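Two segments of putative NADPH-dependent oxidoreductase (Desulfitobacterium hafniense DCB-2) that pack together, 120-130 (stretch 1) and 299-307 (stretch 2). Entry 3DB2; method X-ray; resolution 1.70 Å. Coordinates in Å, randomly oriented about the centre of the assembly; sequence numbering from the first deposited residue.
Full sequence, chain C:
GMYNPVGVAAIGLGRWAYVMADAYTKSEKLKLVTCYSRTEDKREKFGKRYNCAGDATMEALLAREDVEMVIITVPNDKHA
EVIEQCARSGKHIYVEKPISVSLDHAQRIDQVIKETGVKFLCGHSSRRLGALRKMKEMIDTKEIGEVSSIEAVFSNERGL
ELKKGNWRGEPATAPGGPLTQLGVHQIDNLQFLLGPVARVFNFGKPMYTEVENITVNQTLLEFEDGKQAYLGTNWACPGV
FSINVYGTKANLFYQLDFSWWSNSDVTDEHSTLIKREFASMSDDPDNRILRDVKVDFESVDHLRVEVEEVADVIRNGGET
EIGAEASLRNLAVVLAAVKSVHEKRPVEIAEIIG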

# COMPACT_ATOMS: atom_id res chain seq x y z
N PHE C 120 11.68 -30.52 10.45
CA PHE C 120 10.53 -30.01 9.72
C PHE C 120 10.87 -28.66 9.10
O PHE C 120 11.34 -27.82 9.87
CB PHE C 120 9.35 -29.91 10.66
CG PHE C 120 8.13 -29.25 10.04
CD1 PHE C 120 7.22 -30.04 9.35
CD2 PHE C 120 7.88 -27.88 10.15
CE1 PHE C 120 6.13 -29.45 8.75
CE2 PHE C 120 6.79 -27.30 9.54
CZ PHE C 120 5.91 -28.10 8.86
N LEU C 121 10.56 -28.50 7.82
CA LEU C 121 10.54 -27.19 7.15
C LEU C 121 9.23 -27.07 6.38
O LEU C 121 8.81 -27.95 5.63
CB LEU C 121 11.78 -26.98 6.29
CG LEU C 121 11.93 -25.66 5.53
CD1 LEU C 121 12.10 -24.49 6.49
CD2 LEU C 121 13.11 -25.69 4.56
N CYS C 122 8.55 -25.94 6.57
CA CYS C 122 7.42 -25.57 5.71
C CYS C 122 7.95 -24.52 4.74
O CYS C 122 8.30 -23.42 5.14
CB CYS C 122 6.24 -25.06 6.52
SG CYS C 122 4.86 -24.60 5.46
N GLY C 123 8.10 -24.82 3.47
CA GLY C 123 8.79 -24.06 2.48
C GLY C 123 8.11 -22.81 2.01
O GLY C 123 7.37 -22.83 1.05
N HIS C 124 8.42 -21.68 2.65
CA HIS C 124 8.20 -20.32 2.19
C HIS C 124 9.52 -19.79 1.63
O HIS C 124 10.36 -19.32 2.38
CB HIS C 124 7.73 -19.42 3.32
CG HIS C 124 6.62 -19.96 4.15
ND1 HIS C 124 6.70 -21.05 4.96
CD2 HIS C 124 5.36 -19.50 4.27
CE1 HIS C 124 5.56 -21.25 5.56
NE2 HIS C 124 4.72 -20.32 5.16
N SER C 125 9.77 -19.89 0.32
CA SER C 125 11.15 -19.73 -0.14
C SER C 125 11.50 -18.31 -0.52
O SER C 125 12.66 -18.05 -0.76
CB SER C 125 11.42 -20.65 -1.35
OG SER C 125 10.72 -20.17 -2.50
N SER C 126 10.51 -17.41 -0.60
CA SER C 126 10.76 -16.02 -0.94
C SER C 126 11.78 -15.33 -0.04
O SER C 126 12.57 -14.49 -0.48
CB SER C 126 9.42 -15.21 -0.93
OG SER C 126 9.62 -13.96 -1.58
N ARG C 127 11.75 -15.65 1.26
CA ARG C 127 12.65 -15.04 2.23
C ARG C 127 14.10 -15.43 1.92
O ARG C 127 14.99 -14.73 2.38
CB ARG C 127 12.35 -15.42 3.68
CG ARG C 127 12.45 -16.87 4.07
CD ARG C 127 12.62 -17.03 5.56
NE ARG C 127 11.35 -16.94 6.28
CZ ARG C 127 11.34 -16.91 7.62
NH1 ARG C 127 12.47 -16.96 8.30
NH2 ARG C 127 10.22 -16.83 8.34
N ARG C 128 14.28 -16.49 1.15
CA ARG C 128 15.60 -16.97 0.79
C ARG C 128 16.23 -16.23 -0.38
O ARG C 128 17.45 -16.31 -0.60
CB ARG C 128 15.56 -18.46 0.45
CG ARG C 128 14.74 -19.33 1.38
CD ARG C 128 15.41 -20.64 1.66
NE ARG C 128 14.85 -21.21 2.88
CZ ARG C 128 15.38 -21.57 4.02
NH1 ARG C 128 16.67 -21.46 4.23
NH2 ARG C 128 14.61 -22.07 4.97
N LEU C 129 15.41 -15.52 -1.16
CA LEU C 129 15.93 -14.78 -2.30
C LEU C 129 17.05 -13.85 -1.85
O LEU C 129 16.99 -13.37 -0.73
CB LEU C 129 14.82 -13.99 -2.97
CG LEU C 129 13.80 -14.80 -3.78
CD1 LEU C 129 12.62 -13.95 -4.19
CD2 LEU C 129 14.47 -15.39 -5.03
N GLY C 130 18.04 -13.61 -2.72
CA GLY C 130 19.15 -12.75 -2.34
C GLY C 130 18.61 -11.36 -2.01
O GLY C 130 19.12 -10.68 -1.14
N SER C 299 22.50 -13.74 -6.39
CA SER C 299 21.34 -14.60 -6.57
C SER C 299 21.46 -15.79 -5.62
O SER C 299 22.57 -16.20 -5.33
CB SER C 299 21.25 -15.10 -8.01
OG SER C 299 21.02 -14.03 -8.90
N VAL C 300 20.31 -16.32 -5.21
CA VAL C 300 20.17 -17.50 -4.39
C VAL C 300 19.08 -18.36 -5.03
O VAL C 300 17.99 -17.80 -5.30
CB VAL C 300 19.74 -17.17 -2.95
CG1 VAL C 300 19.58 -18.41 -2.09
CG2 VAL C 300 20.74 -16.21 -2.33
N ASP C 301 19.40 -19.62 -5.24
CA ASP C 301 18.49 -20.64 -5.75
C ASP C 301 17.50 -21.00 -4.63
O ASP C 301 17.72 -21.96 -3.88
CB ASP C 301 19.21 -21.89 -6.25
CG ASP C 301 18.29 -22.81 -7.04
OD1 ASP C 301 17.09 -22.80 -6.73
OD2 ASP C 301 18.74 -23.52 -7.97
N HIS C 302 16.45 -20.20 -4.53
CA HIS C 302 15.53 -20.23 -3.38
C HIS C 302 14.92 -21.60 -3.16
O HIS C 302 14.73 -22.05 -2.03
CB HIS C 302 14.50 -19.14 -3.57
CG HIS C 302 13.56 -19.17 -4.72
ND1 HIS C 302 12.25 -19.61 -4.63
CD2 HIS C 302 13.73 -18.81 -6.01
CE1 HIS C 302 11.67 -19.51 -5.81
NE2 HIS C 302 12.55 -19.03 -6.68
N LEU C 303 14.61 -22.32 -4.25
CA LEU C 303 13.92 -23.61 -4.06
C LEU C 303 14.94 -24.68 -3.69
O LEU C 303 14.74 -25.54 -2.84
CB LEU C 303 13.16 -23.99 -5.34
CG LEU C 303 12.10 -23.01 -5.82
CD1 LEU C 303 11.41 -23.55 -7.06
CD2 LEU C 303 11.09 -22.74 -4.71
N ARG C 304 16.12 -24.64 -4.32
CA ARG C 304 17.17 -25.60 -4.00
C ARG C 304 17.68 -25.45 -2.58
O ARG C 304 17.80 -26.43 -1.84
CB ARG C 304 18.34 -25.41 -4.96
CG ARG C 304 19.56 -26.25 -4.62
CD ARG C 304 20.58 -26.18 -5.75
NE ARG C 304 21.83 -26.84 -5.38
CZ ARG C 304 22.92 -26.89 -6.13
NH1 ARG C 304 22.99 -26.33 -7.32
NH2 ARG C 304 24.00 -27.52 -5.68
N VAL C 305 17.98 -24.22 -2.17
CA VAL C 305 18.58 -24.03 -0.84
C VAL C 305 17.60 -24.40 0.26
O VAL C 305 18.06 -24.82 1.33
CB VAL C 305 19.11 -22.61 -0.59
CG1 VAL C 305 20.23 -22.30 -1.57
CG2 VAL C 305 17.98 -21.58 -0.64
N GLU C 306 16.30 -24.27 0.06
CA GLU C 306 15.38 -24.59 1.16
C GLU C 306 15.32 -26.08 1.45
O GLU C 306 15.25 -26.47 2.62
CB GLU C 306 14.01 -23.99 0.91
CG GLU C 306 13.01 -24.70 0.05
CD GLU C 306 11.66 -23.99 -0.06
OE1 GLU C 306 11.20 -23.35 0.90
OE2 GLU C 306 11.04 -24.07 -1.13
N VAL C 307 15.37 -26.91 0.41
CA VAL C 307 15.44 -28.37 0.59
C VAL C 307 16.79 -28.78 1.18
O VAL C 307 16.89 -29.62 2.09
CB VAL C 307 15.13 -29.09 -0.74
CG1 VAL C 307 15.09 -30.60 -0.54
CG2 VAL C 307 13.80 -28.58 -1.32
O HOH W 1 12.14 -21.65 3.18

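Stretch 2 meets stretch 1 first through Val-300, whose branched side chain packs where the 3-10 segment of stretch 1 gives way to its next helix, beside Arg-128 and Gly-130: CG1 lies 3.3 Å from Arg-128 O and CG2 3.8 Å from Gly-130 N. Asp-301 points away, and its OD1 accepts from Arg-304 N at 3.2 Å, capping the helix. The helix so begun presents His-302, Val-305 and Glu-306 to stretch 1.

His-302 makes the one direct hydrogen bond of the contact, ND1 to Ser-125 OG at 2.7 Å. The hydroxyl sits at the ring edge, near its plane, where the nitrogen lone pair or proton lies, and because a hydroxyl can donate or accept, it can pair with ND1 whichever of the two holds the proton. Leu-129 CD2 adds a nonpolar contact, 3.6 Å from His-302 CD2. Val-305 then offers CG2 to Arg-128 CD at 3.6 Å, aliphatic against aliphatic.

Glu-306 is covered most. Its CA lies over one face of the Arg-128 guanidinium, and a water joins the two charged side chains, accepting from Arg-128 NE (2.8 Å) and donating to Glu-306 OE1 (3.0 Å) and His-124 O (3.0 Å). OE1 also comes within 3.0 Å of Gly-123 CA; a CB there would clash with it, so glycine suits the spot. Leu-121 CD2 also touches this residue, 3.0 Å from Glu-306 O.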